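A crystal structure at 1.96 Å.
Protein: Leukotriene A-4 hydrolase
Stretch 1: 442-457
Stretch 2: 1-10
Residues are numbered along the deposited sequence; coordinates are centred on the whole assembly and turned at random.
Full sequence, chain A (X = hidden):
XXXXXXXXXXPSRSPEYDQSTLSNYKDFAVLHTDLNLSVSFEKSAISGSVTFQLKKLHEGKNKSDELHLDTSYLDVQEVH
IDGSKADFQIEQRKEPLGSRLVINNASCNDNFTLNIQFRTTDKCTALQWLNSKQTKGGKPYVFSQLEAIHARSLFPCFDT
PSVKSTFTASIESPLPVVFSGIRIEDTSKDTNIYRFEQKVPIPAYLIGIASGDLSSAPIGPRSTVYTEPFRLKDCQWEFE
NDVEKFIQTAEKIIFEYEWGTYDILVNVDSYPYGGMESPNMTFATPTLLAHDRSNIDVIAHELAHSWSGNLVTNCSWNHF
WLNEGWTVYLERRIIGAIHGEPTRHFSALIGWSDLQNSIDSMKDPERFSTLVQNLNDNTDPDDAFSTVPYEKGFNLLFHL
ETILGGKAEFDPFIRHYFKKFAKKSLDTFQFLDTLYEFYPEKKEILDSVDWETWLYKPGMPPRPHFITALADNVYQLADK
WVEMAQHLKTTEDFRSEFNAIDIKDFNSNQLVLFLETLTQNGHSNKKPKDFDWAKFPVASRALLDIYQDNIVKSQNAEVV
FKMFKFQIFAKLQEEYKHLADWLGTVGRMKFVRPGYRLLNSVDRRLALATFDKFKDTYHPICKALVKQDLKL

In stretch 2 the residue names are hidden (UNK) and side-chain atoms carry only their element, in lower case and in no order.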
# COMPACT_ATOMS: atom_id res chain seq x y z
N LYS A 442 31.29 -10.14 -11.74
CA LYS A 442 30.60 -9.06 -12.45
C LYS A 442 30.86 -7.68 -11.83
O LYS A 442 30.06 -6.76 -11.98
CB LYS A 442 29.10 -9.34 -12.55
CG LYS A 442 28.75 -10.57 -13.37
CD LYS A 442 27.26 -10.63 -13.71
CE LYS A 442 26.99 -11.57 -14.88
NZ LYS A 442 27.02 -13.00 -14.47
N LYS A 443 32.00 -7.55 -11.15
CA LYS A 443 32.32 -6.32 -10.44
C LYS A 443 32.36 -5.09 -11.36
O LYS A 443 31.98 -3.99 -10.96
CB LYS A 443 33.64 -6.48 -9.68
CG LYS A 443 34.25 -5.18 -9.21
CD LYS A 443 33.90 -4.89 -7.76
CE LYS A 443 35.10 -4.28 -7.04
NZ LYS A 443 35.62 -3.09 -7.75
N GLU A 444 32.83 -5.27 -12.58
CA GLU A 444 32.95 -4.15 -13.50
C GLU A 444 31.58 -3.66 -13.97
O GLU A 444 31.36 -2.46 -14.10
CB GLU A 444 33.85 -4.50 -14.69
CG GLU A 444 35.34 -4.56 -14.34
CD GLU A 444 36.22 -4.88 -15.54
OE1 GLU A 444 35.66 -5.07 -16.64
OE2 GLU A 444 37.46 -4.94 -15.38
N ILE A 445 30.67 -4.60 -14.22
CA ILE A 445 29.29 -4.25 -14.57
C ILE A 445 28.60 -3.47 -13.45
O ILE A 445 27.85 -2.53 -13.73
CB ILE A 445 28.47 -5.50 -14.91
CG1 ILE A 445 28.94 -6.09 -16.25
CG2 ILE A 445 26.97 -5.17 -14.94
CD1 ILE A 445 27.95 -7.08 -16.88
N LEU A 446 28.85 -3.84 -12.20
CA LEU A 446 28.19 -3.17 -11.07
C LEU A 446 28.81 -1.81 -10.81
O LEU A 446 28.13 -0.89 -10.36
CB LEU A 446 28.24 -4.03 -9.80
CG LEU A 446 27.41 -5.31 -9.75
CD1 LEU A 446 27.76 -6.10 -8.50
CD2 LEU A 446 25.91 -4.99 -9.79
N ASP A 447 30.11 -1.69 -11.07
CA ASP A 447 30.81 -0.41 -10.91
C ASP A 447 30.44 0.59 -12.01
O ASP A 447 30.66 1.79 -11.86
CB ASP A 447 32.33 -0.62 -10.86
CG ASP A 447 32.81 -1.17 -9.51
OD1 ASP A 447 32.13 -0.95 -8.48
OD2 ASP A 447 33.87 -1.83 -9.49
N SER A 448 29.85 0.11 -13.10
CA SER A 448 29.38 0.99 -14.16
C SER A 448 28.01 1.60 -13.84
O SER A 448 27.61 2.58 -14.47
CB SER A 448 29.33 0.26 -15.50
OG SER A 448 28.08 -0.38 -15.69
N VAL A 449 27.29 1.02 -12.88
CA VAL A 449 26.00 1.57 -12.45
C VAL A 449 26.23 2.92 -11.79
O VAL A 449 27.02 3.03 -10.85
CB VAL A 449 25.30 0.64 -11.43
CG1 VAL A 449 24.07 1.32 -10.83
CG2 VAL A 449 24.91 -0.69 -12.07
N ASP A 450 25.55 3.96 -12.27
CA ASP A 450 25.67 5.27 -11.64
C ASP A 450 24.88 5.28 -10.32
O ASP A 450 23.75 5.80 -10.26
CB ASP A 450 25.15 6.35 -12.58
CG ASP A 450 25.37 7.76 -12.06
OD1 ASP A 450 25.98 7.94 -10.97
OD2 ASP A 450 24.94 8.70 -12.76
N TRP A 451 25.46 4.71 -9.27
CA TRP A 451 24.76 4.54 -8.01
C TRP A 451 24.31 5.87 -7.46
O TRP A 451 23.27 5.97 -6.80
CB TRP A 451 25.63 3.78 -7.01
CG TRP A 451 25.84 2.35 -7.41
CD1 TRP A 451 27.00 1.80 -7.87
CD2 TRP A 451 24.87 1.30 -7.41
NE1 TRP A 451 26.81 0.47 -8.15
CE2 TRP A 451 25.51 0.14 -7.87
CE3 TRP A 451 23.52 1.23 -7.06
CZ2 TRP A 451 24.85 -1.08 -7.99
CZ3 TRP A 451 22.87 0.02 -7.18
CH2 TRP A 451 23.53 -1.12 -7.64
N GLU A 452 25.07 6.91 -7.76
CA GLU A 452 24.80 8.24 -7.25
C GLU A 452 23.51 8.82 -7.81
O GLU A 452 22.73 9.44 -7.09
CB GLU A 452 25.97 9.19 -7.58
CG GLU A 452 26.91 9.44 -6.42
CD GLU A 452 26.30 10.36 -5.39
OE1 GLU A 452 25.29 11.02 -5.71
OE2 GLU A 452 26.83 10.44 -4.27
N THR A 453 23.29 8.61 -9.10
CA THR A 453 22.09 9.12 -9.74
C THR A 453 20.87 8.32 -9.30
O THR A 453 19.85 8.89 -8.92
CB THR A 453 22.23 9.11 -11.28
OG1 THR A 453 23.22 10.06 -11.66
CG2 THR A 453 20.91 9.48 -11.94
N TRP A 454 21.00 6.99 -9.33
CA TRP A 454 19.89 6.13 -8.96
C TRP A 454 19.45 6.33 -7.52
O TRP A 454 18.27 6.50 -7.24
CB TRP A 454 20.25 4.66 -9.20
CG TRP A 454 20.12 4.22 -10.63
CD1 TRP A 454 21.14 4.02 -11.51
CD2 TRP A 454 18.91 3.95 -11.34
NE1 TRP A 454 20.64 3.62 -12.73
CE2 TRP A 454 19.27 3.56 -12.65
CE3 TRP A 454 17.56 3.97 -11.00
CZ2 TRP A 454 18.33 3.22 -13.61
CZ3 TRP A 454 16.63 3.62 -11.95
CH2 TRP A 454 17.02 3.26 -13.25
N LEU A 455 20.41 6.31 -6.59
CA LEU A 455 20.05 6.36 -5.18
C LEU A 455 19.78 7.75 -4.60
O LEU A 455 18.88 7.92 -3.76
CB LEU A 455 21.10 5.62 -4.34
CG LEU A 455 21.27 4.13 -4.64
CD1 LEU A 455 22.28 3.53 -3.70
CD2 LEU A 455 19.95 3.38 -4.55
N TYR A 456 20.52 8.76 -5.03
CA TYR A 456 20.47 10.06 -4.35
C TYR A 456 20.08 11.26 -5.21
O TYR A 456 19.99 12.37 -4.71
CB TYR A 456 21.79 10.34 -3.61
CG TYR A 456 22.03 9.38 -2.47
CD1 TYR A 456 21.42 9.59 -1.25
CD2 TYR A 456 22.82 8.26 -2.64
CE1 TYR A 456 21.61 8.70 -0.20
CE2 TYR A 456 23.02 7.36 -1.60
CZ TYR A 456 22.41 7.59 -0.39
OH TYR A 456 22.60 6.71 0.64
N LYS A 457 19.84 11.05 -6.50
CA LYS A 457 19.53 12.19 -7.36
C LYS A 457 18.03 12.25 -7.58
O LYS A 457 17.38 11.21 -7.66
CB LYS A 457 20.27 12.05 -8.69
CG LYS A 457 20.50 13.35 -9.46
CD LYS A 457 21.97 13.49 -9.87
CE LYS A 457 22.14 13.60 -11.38
NZ LYS A 457 21.68 14.92 -11.92
N UNK A 1 32.70 -4.03 -1.01
CA UNK A 1 33.43 -3.90 -2.26
C UNK A 1 32.83 -2.81 -3.14
O UNK A 1 33.23 -2.63 -4.29
c UNK A 1 32.36 -7.94 -1.60
s UNK A 1 33.81 -7.95 -2.65
c UNK A 1 34.39 -6.26 -2.43
c UNK A 1 33.44 -5.23 -3.02
N UNK A 2 31.88 -2.07 -2.58
CA UNK A 2 31.14 -1.04 -3.32
C UNK A 2 31.90 0.28 -3.51
O UNK A 2 32.92 0.52 -2.86
c UNK A 2 30.30 0.70 -0.72
c UNK A 2 28.29 -0.77 -0.68
c UNK A 2 29.78 -0.80 -2.66
c UNK A 2 29.73 -0.64 -1.14
N UNK A 3 31.41 1.13 -4.43
CA UNK A 3 32.04 2.41 -4.78
C UNK A 3 32.15 3.42 -3.63
O UNK A 3 31.47 3.31 -2.60
c UNK A 3 30.44 1.77 -6.43
c UNK A 3 31.11 2.96 -5.87
c UNK A 3 30.25 0.83 -5.29
N UNK A 4 32.99 4.44 -3.85
CA UNK A 4 33.38 5.43 -2.84
C UNK A 4 32.26 6.33 -2.28
O UNK A 4 32.09 6.40 -1.06
c UNK A 4 34.52 6.32 -3.37
c UNK A 4 35.79 4.49 -4.58
c UNK A 4 35.88 5.66 -3.61
c UNK A 4 36.89 6.69 -4.11
N UNK A 5 31.51 7.03 -3.13
CA UNK A 5 30.47 7.93 -2.63
C UNK A 5 29.41 7.20 -1.80
O UNK A 5 28.86 7.77 -0.86
c UNK A 5 29.78 8.69 -3.76
o UNK A 5 28.52 9.15 -3.32
N UNK A 6 29.13 5.96 -2.16
CA UNK A 6 28.31 5.08 -1.32
C UNK A 6 29.00 4.84 0.03
O UNK A 6 28.46 5.17 1.09
c UNK A 6 26.03 4.80 -3.07
c UNK A 6 28.08 3.73 -2.00
c UNK A 6 27.43 2.74 -1.04
c UNK A 6 27.24 3.92 -3.27
N UNK A 7 30.20 4.26 -0.03
CA UNK A 7 31.08 4.12 1.13
C UNK A 7 30.99 5.38 1.98
O UNK A 7 30.86 5.31 3.19
o UNK A 7 35.60 2.52 1.00
c UNK A 7 35.00 3.58 1.30
o UNK A 7 35.55 4.69 1.26
c UNK A 7 32.53 3.89 0.67
c UNK A 7 33.53 3.50 1.77
N UNK A 8 31.03 6.54 1.33
CA UNK A 8 31.02 7.84 2.01
C UNK A 8 29.71 8.17 2.76
O UNK A 8 29.74 8.83 3.80
n UNK A 8 34.32 10.61 -0.51
c UNK A 8 33.07 10.20 -0.35
c UNK A 8 32.82 9.19 0.76
o UNK A 8 32.14 10.60 -1.05
c UNK A 8 31.33 8.96 1.02
N UNK A 9 28.58 7.73 2.23
CA UNK A 9 27.28 8.06 2.81
C UNK A 9 26.87 7.07 3.89
O UNK A 9 26.00 7.35 4.72
n UNK A 9 24.75 12.11 -2.53
c UNK A 9 26.39 9.19 0.72
n UNK A 9 23.66 11.99 -0.49
n UNK A 9 25.21 10.39 -1.07
c UNK A 9 25.05 9.64 0.18
c UNK A 9 24.54 11.50 -1.36
c UNK A 9 26.20 8.09 1.73
N UNK A 10 27.51 5.92 3.88
CA UNK A 10 27.14 4.83 4.77
C UNK A 10 27.49 5.16 6.21
O UNK A 10 28.53 5.72 6.48
n UNK A 10 27.62 -0.77 4.86
n UNK A 10 28.47 -0.96 2.74
n UNK A 10 29.05 0.84 4.04
c UNK A 10 28.38 -0.30 3.88
c UNK A 10 27.80 2.47 5.35
c UNK A 10 27.86 3.57 4.33
c UNK A 10 29.02 1.62 5.26
O HOH W 1 33.75 -0.84 -6.20

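Position 1 carries an unbranched chain of two carbons, a sulfur and a terminal carbon, and its backbone O lies 3.7 Å from Lys443 CE. This is Met1. Its CB points toward stretch 1 but the thioether end leads away, so the contact asks little of the side chain and the backbone does the work: Met1 O accepts from a water at 2.7 Å that also donates to Asp447 OD1.

Position 2 has four carbons forked at the second and touches nothing on stretch 1, the pattern of leucine. Leu2 points sideways, and the contact sets no demand on its side chain.

At position 3, three carbons close a ring onto the backbone nitrogen, as only proline does, and a ring carbon packs 3.7 Å from Trp451 CD1. Pro3 CG is that carbon, meeting the indole obliquely. Proline suits this N-cap position because the lost amide hydrogen costs no helical bond there, while Pro3 O still accepts from the amide of position 7.

Position 4 again shows four carbons forked at the second, out of reach of stretch 1. Leu4 opens the helix, and this contact does not call for its type.

Position 5 holds one carbon and then one oxygen, the oxygen 2.3 Å from Glu452 OE2. This is Ser5. Its CA-to-CB bond points toward stretch 1, and the short hydroxyl suits the place: Ser5 OG donates to Glu452 OE2 in a very short hydrogen bond.

Position 6 has four carbons forked at the first; its two-carbon arm lies against Trp451 CB and Leu455 CD1 and near the edge of the Tyr456 ring. Hence Ile6: CG1 is 4.1 Å from Trp451 CB and CD1 4.0 Å from Leu455 CD1. A buried, apolar setting suits this aliphatic chain.

Position 7 bears three carbons, the third with two oxygens. Glu7 is exposed and out of reach, as a charged residue can afford to be.

Position 8 ends its three carbons in an amide, out of reach. Gln8 is polar and can face solvent.

Position 9 has three carbons, a nitrogen, and a carbon carrying two more nitrogens; this flat group lies on the Tyr456 ring, centres 3.8 Å apart and planes at 8°. It is Arg9, whose NH2 forms a salt bridge with Glu452 OE2 at 3.2 Å, near the guanidinium plane. Arginine can thus stack through its face and bond through its edge.

Position 10 repeats that pattern without touching stretch 1. Arg10 leaves helical geometry, and its guanidinium finds hydrogen bonds elsewhere in the structure.

Helices 4-9 and 451-456 run 40° apart in direction, 10.5 Å at closest approach, while Met1 and Pro3, ahead of helix 4-9, extend the contact to Lys443 and Asp447. Pro3 and Ile6 pack against Trp451, Ile6 reaches on to Leu455 and Tyr456, and Glu452 OE2 gathers Ser5 and Arg9, one helical turn apart, at a single carboxylate oxygen.

Stretch 2 1-10: MLPLSIEQRR
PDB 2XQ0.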